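Local coordinates for protein cytochrome P450 268A2 Cyp268A2 (Mycobacterium marinum, PDB 6BLD) that is a cytochrome P450, a mainly helical protein that binds an iron protoporphyrin IX, at residues A[180-185]-A[206-211]. Residues are numbered along the deposited sequence; the frame is centred on the assembly and turned at random.
Sequences VAHAAD and FENQMY. With DXJ ((3E,5E)-6,10-dimethylundeca-3,5,9-trien-2-one), chain C.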
loop_
_atom_site.group_PDB
_atom_site.type_symbol
_atom_site.label_atom_id
_atom_site.label_comp_id
_atom_site.label_asym_id
_atom_site.label_seq_id
_atom_site.Cartn_x
_atom_site.Cartn_y
_atom_site.Cartn_z
ATOM N N VAL A 180 14.061 8.918 -4.872
ATOM C CA VAL A 180 13.195 8.585 -3.746
ATOM C C VAL A 180 12.103 7.616 -4.185
ATOM O O VAL A 180 11.789 6.650 -3.478
ATOM C CB VAL A 180 12.608 9.867 -3.125
ATOM C CG1 VAL A 180 11.389 9.540 -2.272
ATOM C CG2 VAL A 180 13.664 10.583 -2.297
ATOM N N ALA A 181 11.514 7.851 -5.361
ATOM C CA ALA A 181 10.506 6.932 -5.881
ATOM C C ALA A 181 11.099 5.552 -6.137
ATOM O O ALA A 181 10.449 4.531 -5.885
ATOM C CB ALA A 181 9.890 7.497 -7.160
ATOM N N HIS A 182 12.336 5.501 -6.637
ATOM C CA HIS A 182 12.990 4.216 -6.859
ATOM C C HIS A 182 13.317 3.529 -5.538
ATOM O O HIS A 182 13.159 2.310 -5.412
ATOM C CB HIS A 182 14.256 4.412 -7.693
ATOM C CG HIS A 182 15.117 3.192 -7.783
ATOM N ND1 HIS A 182 16.155 2.947 -6.910
ATOM C CD2 HIS A 182 15.097 2.148 -8.646
ATOM C CE1 HIS A 182 16.738 1.805 -7.230
ATOM N NE2 HIS A 182 16.114 1.300 -8.279
ATOM N N ALA A 183 13.770 4.297 -4.544
ATOM C CA ALA A 183 14.102 3.712 -3.248
ATOM C C ALA A 183 12.850 3.248 -2.514
ATOM O O ALA A 183 12.875 2.227 -1.818
ATOM C CB ALA A 183 14.882 4.718 -2.401
ATOM N N ALA A 184 11.747 3.988 -2.652
ATOM C CA ALA A 184 10.496 3.563 -2.033
ATOM C C ALA A 184 9.991 2.266 -2.651
ATOM O O ALA A 184 9.508 1.377 -1.939
ATOM C CB ALA A 184 9.443 4.665 -2.162
ATOM N N ASP A 185 10.100 2.138 -3.977
ATOM C CA ASP A 185 9.684 0.912 -4.649
ATOM C C ASP A 185 10.578 -0.267 -4.278
ATOM O O ASP A 185 10.112 -1.413 -4.256
ATOM C CB ASP A 185 9.682 1.131 -6.163
ATOM C CG ASP A 185 9.288 -0.112 -6.936
ATOM O OD1 ASP A 185 8.093 -0.471 -6.917
ATOM O OD2 ASP A 185 10.175 -0.725 -7.565
ATOM N N PHE A 206 18.867 -2.040 2.905
ATOM C CA PHE A 206 19.600 -1.048 3.686
ATOM C C PHE A 206 20.066 0.109 2.814
ATOM O O PHE A 206 19.972 1.274 3.218
ATOM C CB PHE A 206 20.789 -1.699 4.391
ATOM C CG PHE A 206 21.836 -0.717 4.843
ATOM C CD1 PHE A 206 21.584 0.149 5.897
ATOM C CD2 PHE A 206 23.066 -0.652 4.211
ATOM C CE1 PHE A 206 22.542 1.056 6.315
ATOM C CE2 PHE A 206 24.029 0.254 4.624
ATOM C CZ PHE A 206 23.767 1.108 5.677
ATOM N N GLU A 207 20.567 -0.192 1.613
ATOM C CA GLU A 207 21.062 0.856 0.724
ATOM C C GLU A 207 19.966 1.860 0.385
ATOM O O GLU A 207 20.190 3.075 0.430
ATOM C CB GLU A 207 21.632 0.228 -0.549
ATOM C CG GLU A 207 21.933 1.221 -1.661
ATOM C CD GLU A 207 22.192 0.543 -2.995
ATOM O OE1 GLU A 207 22.429 -0.684 -3.006
ATOM O OE2 GLU A 207 22.162 1.240 -4.033
ATOM N N ASN A 208 18.768 1.372 0.058
ATOM C CA ASN A 208 17.677 2.280 -0.277
ATOM C C ASN A 208 17.114 2.964 0.961
ATOM O O ASN A 208 16.704 4.128 0.887
ATOM C CB ASN A 208 16.586 1.523 -1.028
ATOM C CG ASN A 208 17.020 1.138 -2.422
ATOM O OD1 ASN A 208 16.865 1.912 -3.366
ATOM N ND2 ASN A 208 17.589 -0.054 -2.558
ATOM N N GLN A 209 17.084 2.266 2.098
ATOM C CA GLN A 209 16.714 2.922 3.347
ATOM C C GLN A 209 17.731 3.993 3.719
ATOM O O GLN A 209 17.362 5.076 4.188
ATOM C CB GLN A 209 16.594 1.891 4.467
ATOM C CG GLN A 209 15.239 1.225 4.554
ATOM C CD GLN A 209 15.063 0.452 5.843
ATOM O OE1 GLN A 209 15.921 0.495 6.725
ATOM N NE2 GLN A 209 13.948 -0.261 5.961
ATOM N N MET A 210 19.018 3.706 3.511
ATOM C CA MET A 210 20.058 4.675 3.844
ATOM C C MET A 210 19.903 5.952 3.031
ATOM O O MET A 210 20.039 7.058 3.568
ATOM C CB MET A 210 21.437 4.058 3.618
ATOM C CG MET A 210 22.590 4.925 4.077
ATOM S SD MET A 210 24.183 4.165 3.727
ATOM C CE MET A 210 24.597 4.951 2.171
ATOM N N TYR A 211 19.608 5.823 1.734
ATOM C CA TYR A 211 19.439 7.010 0.901
ATOM C C TYR A 211 18.246 7.840 1.358
ATOM O O TYR A 211 18.336 9.070 1.446
ATOM C CB TYR A 211 19.278 6.616 -0.567
ATOM C CG TYR A 211 18.811 7.764 -1.433
ATOM C CD1 TYR A 211 19.680 8.785 -1.790
ATOM C CD2 TYR A 211 17.494 7.840 -1.871
ATOM C CE1 TYR A 211 19.258 9.844 -2.571
ATOM C CE2 TYR A 211 17.062 8.897 -2.653
ATOM C CZ TYR A 211 17.950 9.895 -2.999
ATOM O OH TYR A 211 17.531 10.948 -3.776
HETATM C C10 DXJ C . 8.852 -0.831 4.642
HETATM C C13 DXJ C . 11.742 -3.286 4.107
HETATM C C01 DXJ C . 0.597 1.220 3.631
HETATM C C02 DXJ C . 2.067 0.942 3.330
HETATM C C03 DXJ C . 2.984 1.236 4.229
HETATM C C04 DXJ C . 2.466 0.323 1.991
HETATM C C05 DXJ C . 4.462 0.966 3.954
HETATM C C06 DXJ C . 5.146 0.253 5.119
HETATM C C07 DXJ C . 6.671 0.272 5.019
HETATM C C08 DXJ C . 7.328 -0.837 4.742
HETATM C C09 DXJ C . 7.431 1.575 5.250
HETATM C C11 DXJ C . 9.504 -1.976 4.612
HETATM C C12 DXJ C . 11.028 -2.000 4.516
HETATM O O14 DXJ C . 11.654 -1.023 4.758
#
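The Y211 ring turns its edge to helix 177-186: V180 N and A183 CB both lie near the ring plane, V180 N 3.7 Å from Y211 CE2 and A183 CB 4.1 Å from Y211 CD2. The two helices are F and G of the P450 fold, joined by the F-G connection; at this point their axes run 8.9 Å apart at 139°, closer to antiparallel than to parallel. Y211, its CG anti to the backbone N (chi1 168°), crosses the side chain of V180 at about a right angle, its CE2 3.8 Å from V180 CG2. The hydroxyl end is held by a hydrogen bond to D176. Beside the ring, small A183 faces N208, where the backbones come nearest, and N208 OD1 touches A183 CA at 3.3 Å. H182 flanks the same oxygen obliquely, imidazole and amide neither parallel nor perpendicular, with no hydrogen bond between them; N208 ND2 hydrogen-bonds back to V204 O within its own helix. V180 also packs on A258 of helix 247-278. On another side of helix 201-225, the extended Q209 reaches the ligand pocket: its NE2, also bonded to L95 O, donates a bent (141°) hydrogen bond to DXJ O14, NE2 to O14 2.7 Å.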